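Local coordinates for uncharacterized protein SP1917 (Streptococcus pneumoniae, PDB 3C9P), which is of unknown function, a small and mostly helical bacterial protein of the DUF2200 family, at residues A15-L18 with A19-K23; P91-Q94 with E95-L99. All coordinates share one frame; numbering follows the deposited sequence.

Contact 1: residues A15-L18 with A19-K23; sequences AVYL and ALIAK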
loop_
_atom_site.group_PDB
_atom_site.type_symbol
_atom_site.label_atom_id
_atom_site.label_comp_id
_atom_site.label_asym_id
_atom_site.label_seq_id
_atom_site.Cartn_x
_atom_site.Cartn_y
_atom_site.Cartn_z
ATOM N N ALA A 15 4.945 -12.168 -3.567
ATOM C CA ALA A 15 6.189 -11.588 -4.049
ATOM C C ALA A 15 6.185 -10.075 -4.141
ATOM O O ALA A 15 7.157 -9.418 -3.752
ATOM C CB ALA A 15 6.543 -12.170 -5.405
ATOM N N VAL A 16 5.116 -9.507 -4.691
ATOM C CA VAL A 16 5.022 -8.039 -4.772
ATOM C C VAL A 16 5.057 -7.389 -3.370
ATOM O O VAL A 16 5.781 -6.403 -3.150
ATOM C CB VAL A 16 3.770 -7.570 -5.588
ATOM C CG1 VAL A 16 3.703 -6.015 -5.630
ATOM C CG2 VAL A 16 3.843 -8.140 -7.047
ATOM N N TYR A 17 4.255 -7.925 -2.443
ATOM C CA TYR A 17 4.171 -7.374 -1.101
ATOM C C TYR A 17 5.479 -7.538 -0.337
ATOM O O TYR A 17 5.932 -6.603 0.382
ATOM C CB TYR A 17 2.984 -8.019 -0.345
ATOM C CG TYR A 17 2.717 -7.400 0.995
ATOM C CD1 TYR A 17 2.136 -6.121 1.093
ATOM C CD2 TYR A 17 3.028 -8.086 2.169
ATOM C CE1 TYR A 17 1.895 -5.539 2.332
ATOM C CE2 TYR A 17 2.775 -7.516 3.426
ATOM C CZ TYR A 17 2.218 -6.240 3.485
ATOM O OH TYR A 17 1.970 -5.678 4.699
ATOM N N LEU A 18 6.113 -8.702 -0.488
ATOM C CA LEU A 18 7.428 -8.920 0.137
ATOM C C LEU A 18 8.529 -7.989 -0.403
ATOM O O LEU A 18 9.436 -7.573 0.336
ATOM C CB LEU A 18 7.851 -10.391 0.073
ATOM C CG LEU A 18 6.968 -11.356 0.889
ATOM C CD1 LEU A 18 7.326 -12.787 0.509
ATOM C CD2 LEU A 18 7.150 -11.133 2.349
ATOM N N ALA A 19 8.435 -7.625 -1.677
ATOM C CA ALA A 19 9.340 -6.600 -2.221
ATOM C C ALA A 19 9.133 -5.219 -1.590
ATOM O O ALA A 19 10.105 -4.486 -1.408
ATOM C CB ALA A 19 9.203 -6.525 -3.759
ATOM N N LEU A 20 7.880 -4.843 -1.286
ATOM C CA LEU A 20 7.599 -3.595 -0.537
ATOM C C LEU A 20 8.306 -3.615 0.820
ATOM O O LEU A 20 8.998 -2.665 1.210
ATOM C CB LEU A 20 6.090 -3.412 -0.273
ATOM C CG LEU A 20 5.051 -3.045 -1.333
ATOM C CD1 LEU A 20 3.696 -2.921 -0.659
ATOM C CD2 LEU A 20 5.403 -1.762 -2.071
ATOM N N ILE A 21 8.130 -4.721 1.534
ATOM C CA ILE A 21 8.792 -4.925 2.827
ATOM C C ILE A 21 10.313 -4.836 2.705
ATOM O O ILE A 21 10.970 -4.190 3.525
ATOM C CB ILE A 21 8.357 -6.259 3.470
ATOM C CG1 ILE A 21 6.902 -6.133 3.948
ATOM C CG2 ILE A 21 9.290 -6.631 4.660
ATOM C CD1 ILE A 21 6.228 -7.412 4.197
ATOM N N ALA A 22 10.869 -5.464 1.679
ATOM C CA ALA A 22 12.318 -5.437 1.492
ATOM C C ALA A 22 12.833 -4.005 1.320
ATOM O O ALA A 22 13.875 -3.689 1.855
ATOM C CB ALA A 22 12.734 -6.304 0.319
ATOM N N LYS A 23 12.109 -3.176 0.549
ATOM C CA LYS A 23 12.437 -1.758 0.376
ATOM C C LYS A 23 12.509 -1.063 1.726
ATOM O O LYS A 23 13.460 -0.328 2.012
ATOM C CB LYS A 23 11.367 -1.066 -0.486
ATOM C CG LYS A 23 11.380 -1.480 -1.943
ATOM C CD LYS A 23 10.011 -1.335 -2.588
ATOM C CE LYS A 23 9.975 -2.011 -3.961
ATOM N NZ LYS A 23 8.571 -2.342 -4.358
HETATM O O HOH W 1 6.738 -4.407 -4.756
#

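Contact 2: residues P91-Q94 with E95-L99; sequences PLMQ and EIRRL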
loop_
_atom_site.group_PDB
_atom_site.type_symbol
_atom_site.label_atom_id
_atom_site.label_comp_id
_atom_site.label_asym_id
_atom_site.label_seq_id
_atom_site.Cartn_x
_atom_site.Cartn_y
_atom_site.Cartn_z
ATOM N N PRO A 91 -8.894 3.162 -11.315
ATOM C CA PRO A 91 -9.141 3.185 -9.882
ATOM C C PRO A 91 -8.360 2.142 -9.109
ATOM O O PRO A 91 -8.028 2.361 -7.937
ATOM C CB PRO A 91 -10.658 2.907 -9.760
ATOM C CG PRO A 91 -11.058 2.337 -11.064
ATOM C CD PRO A 91 -10.106 2.844 -12.089
ATOM N N LEU A 92 -8.082 1.008 -9.746
ATOM C CA LEU A 92 -7.314 -0.038 -9.076
ATOM C C LEU A 92 -5.863 0.407 -8.940
ATOM O O LEU A 92 -5.297 0.310 -7.857
ATOM C CB LEU A 92 -7.406 -1.377 -9.810
ATOM C CG LEU A 92 -6.640 -2.557 -9.182
ATOM C CD1 LEU A 92 -7.113 -2.839 -7.755
ATOM C CD2 LEU A 92 -6.836 -3.815 -10.050
HETATM N N MSE A 93 -5.265 0.886 -10.033
HETATM C CA MSE A 93 -3.906 1.413 -9.970
HETATM C C MSE A 93 -3.821 2.570 -8.939
HETATM O O MSE A 93 -2.801 2.755 -8.278
HETATM C CB MSE A 93 -3.445 1.892 -11.343
HETATM C CG MSE A 93 -1.941 2.271 -11.431
HETATM SE SE MSE A 93 -0.765 0.753 -10.932
HETATM C CE MSE A 93 -0.781 -0.185 -12.641
ATOM N N GLN A 94 -4.878 3.371 -8.834
ATOM C CA GLN A 94 -4.836 4.502 -7.918
ATOM C C GLN A 94 -4.683 4.048 -6.455
ATOM O O GLN A 94 -3.883 4.633 -5.731
ATOM C CB GLN A 94 -6.022 5.446 -8.151
ATOM C CG GLN A 94 -5.968 6.722 -7.367
ATOM C CD GLN A 94 -7.150 7.641 -7.664
ATOM O OE1 GLN A 94 -8.309 7.272 -7.476
ATOM N NE2 GLN A 94 -6.855 8.846 -8.115
ATOM N N GLU A 95 -5.404 3.000 -6.038
ATOM C CA GLU A 95 -5.281 2.438 -4.673
ATOM C C GLU A 95 -3.896 1.826 -4.463
ATOM O O GLU A 95 -3.305 1.958 -3.392
ATOM C CB GLU A 95 -6.362 1.373 -4.390
ATOM C CG GLU A 95 -7.836 1.841 -4.585
ATOM C CD GLU A 95 -8.233 3.058 -3.734
ATOM O OE1 GLU A 95 -7.381 3.618 -3.017
ATOM O OE2 GLU A 95 -9.423 3.448 -3.783
ATOM N N ILE A 96 -3.391 1.153 -5.494
ATOM C CA ILE A 96 -2.065 0.531 -5.447
ATOM C C ILE A 96 -1.006 1.614 -5.224
ATOM O O ILE A 96 -0.097 1.448 -4.404
ATOM C CB ILE A 96 -1.784 -0.272 -6.739
ATOM C CG1 ILE A 96 -2.585 -1.591 -6.707
ATOM C CG2 ILE A 96 -0.259 -0.495 -6.972
ATOM C CD1 ILE A 96 -2.558 -2.453 -8.038
ATOM N N ARG A 97 -1.125 2.717 -5.958
ATOM C CA ARG A 97 -0.154 3.803 -5.854
ATOM C C ARG A 97 -0.294 4.538 -4.531
ATOM O O ARG A 97 0.693 5.039 -4.016
ATOM C CB ARG A 97 -0.256 4.769 -7.033
ATOM C CG ARG A 97 0.197 4.150 -8.374
ATOM C CD ARG A 97 1.693 3.781 -8.309
ATOM N NE ARG A 97 2.197 3.322 -9.600
ATOM C CZ ARG A 97 2.735 2.127 -9.826
ATOM N NH1 ARG A 97 2.847 1.239 -8.858
ATOM N NH2 ARG A 97 3.174 1.825 -11.038
ATOM N N ARG A 98 -1.499 4.585 -3.965
ATOM C CA ARG A 98 -1.640 5.159 -2.609
ATOM C C ARG A 98 -0.877 4.311 -1.589
ATOM O O ARG A 98 -0.183 4.867 -0.719
ATOM C CB ARG A 98 -3.109 5.304 -2.199
ATOM C CG ARG A 98 -3.842 6.402 -2.924
ATOM C CD ARG A 98 -5.328 6.368 -2.615
ATOM N NE ARG A 98 -5.992 7.511 -3.245
ATOM C CZ ARG A 98 -7.210 7.514 -3.769
ATOM N NH1 ARG A 98 -7.957 6.415 -3.789
ATOM N NH2 ARG A 98 -7.685 8.636 -4.286
ATOM N N LEU A 99 -0.954 2.985 -1.704
ATOM C CA LEU A 99 -0.078 2.147 -0.836
ATOM C C LEU A 99 1.423 2.416 -1.055
ATOM O O LEU A 99 2.209 2.515 -0.088
ATOM C CB LEU A 99 -0.391 0.644 -0.937
ATOM C CG LEU A 99 0.457 -0.226 0.018
ATOM C CD1 LEU A 99 0.220 0.143 1.479
ATOM C CD2 LEU A 99 0.209 -1.721 -0.224
HETATM O O HOH W 2 -9.926 9.123 -5.840
#

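Contact 1: residues A15-L18 with A19-K23
With CG anti to the backbone N (chi1 -173°), Y17 swings its ring to the flank of the helix where the side chains of L20 and I21, one turn on, arrive. A different rotamer at I21, with CG1 anti to the carbonyl carbon (chi1 -71°), carries CD1 back to the ring, CE2 of Y17 lying 3.5 Å from CD1 of I21. L20 comes from the same side of the ring plane but near another edge: its CD1 stands 4.0 Å from Y17 CD1, the two side chains crossing at about a right angle. Both methyls approach obliquely. A looser touch joins L18 CD2 to I21 CD1 at 4.3 Å. Beneath these side chains runs ordinary alpha-helical i to i+4 bonding, from A19 N to A15 O, L20 N to V16 O, I21 N to Y17 O and A22 N to L18 O. V16 O has a second donor, a water 2.7 Å away, to which K23 NZ may donate in one of the two modelled conformers of the lysine. Within helix 13-26, Y17 and I21 face helix 31-42, where Y17 OH is hydrogen-bonded to H35 ND1 and I21 packs on A31 and H35, while L20 turns to L99, D100 and V103 of helix 91-107 and to Y59 of helix 59-64.

Contact 2: residues P91-Q94 with E95-L99
M93, a selenomethionine, lays its selenium over one face of the R97 guanidinium, SE standing 3.9 Å from CZ and above the centre of the group. The two side chains run side by side; bends at chi2 and chi3 (58° and 82°) fold the M93 chain so that its selenium rests on this flat surface. A stack joins Q94 and R98: the amide and guanidinium planes are 25° apart, and CD of Q94 comes 3.6 Å from NH2 of R98. A water bridges the same pair, donating to OE1 of Q94 and accepting from NH2 of R98 at 2.8 Å, in the guanidinium plane, while Q94 NE2 is hydrogen-bonded to I85 O.

Charge pairing fixes another edge of that guanidinium. R98 NH1 forms a salt bridge with E95 OE1 at 3.0 Å, leaving within the guanidinium plane but meeting the carboxylate from above its plane. E95 OE2 is paired with R73, while R97 pairs through NH1 with D100 and hydrogen-bonds through NH2 to A3 O.

Apolar contact is lighter: L92 CG lies 4.2 Å from I96 CD1, and M93 SE is equally far from I96 CG2. Along the backbone of this first part of helix 91-107, I96 N, R97 N and R98 N bond to the carbonyls of L92, M93 and Q94, after a weak bond from E95 N to P91 O.

Each buried arginine thus has one guanidinium face against a neighbour's side chain and polar partners at both NH1 and NH2. With R73 NE close to R98 NH1, the carboxylate of E95 probably offsets two positive charges and would be expected to remain ionised.

In the fold
Contacts 1 and 2 lie on different helices, 13-26 and 91-107, with their centres about 16 Å apart. They meet directly where CD1 of L20 packs against CD2 of L99, 3.7 Å away, joining the C-terminal segment of contact 1 to the last residue of contact 2. Helix 31-42 borders both contacts, its T38 touching both Y17 and L99, with V37 and L41 also on L99. Y59 of helix 59-64 is likewise shared, meeting L99 as well as L20. No active site is known; 1,2-ethanediol, probably from the crystallisation liquor, lies about 3 Å from the side chain of L20 and about 3 Å from that of R97; such molecules often mark pockets, but none is established here.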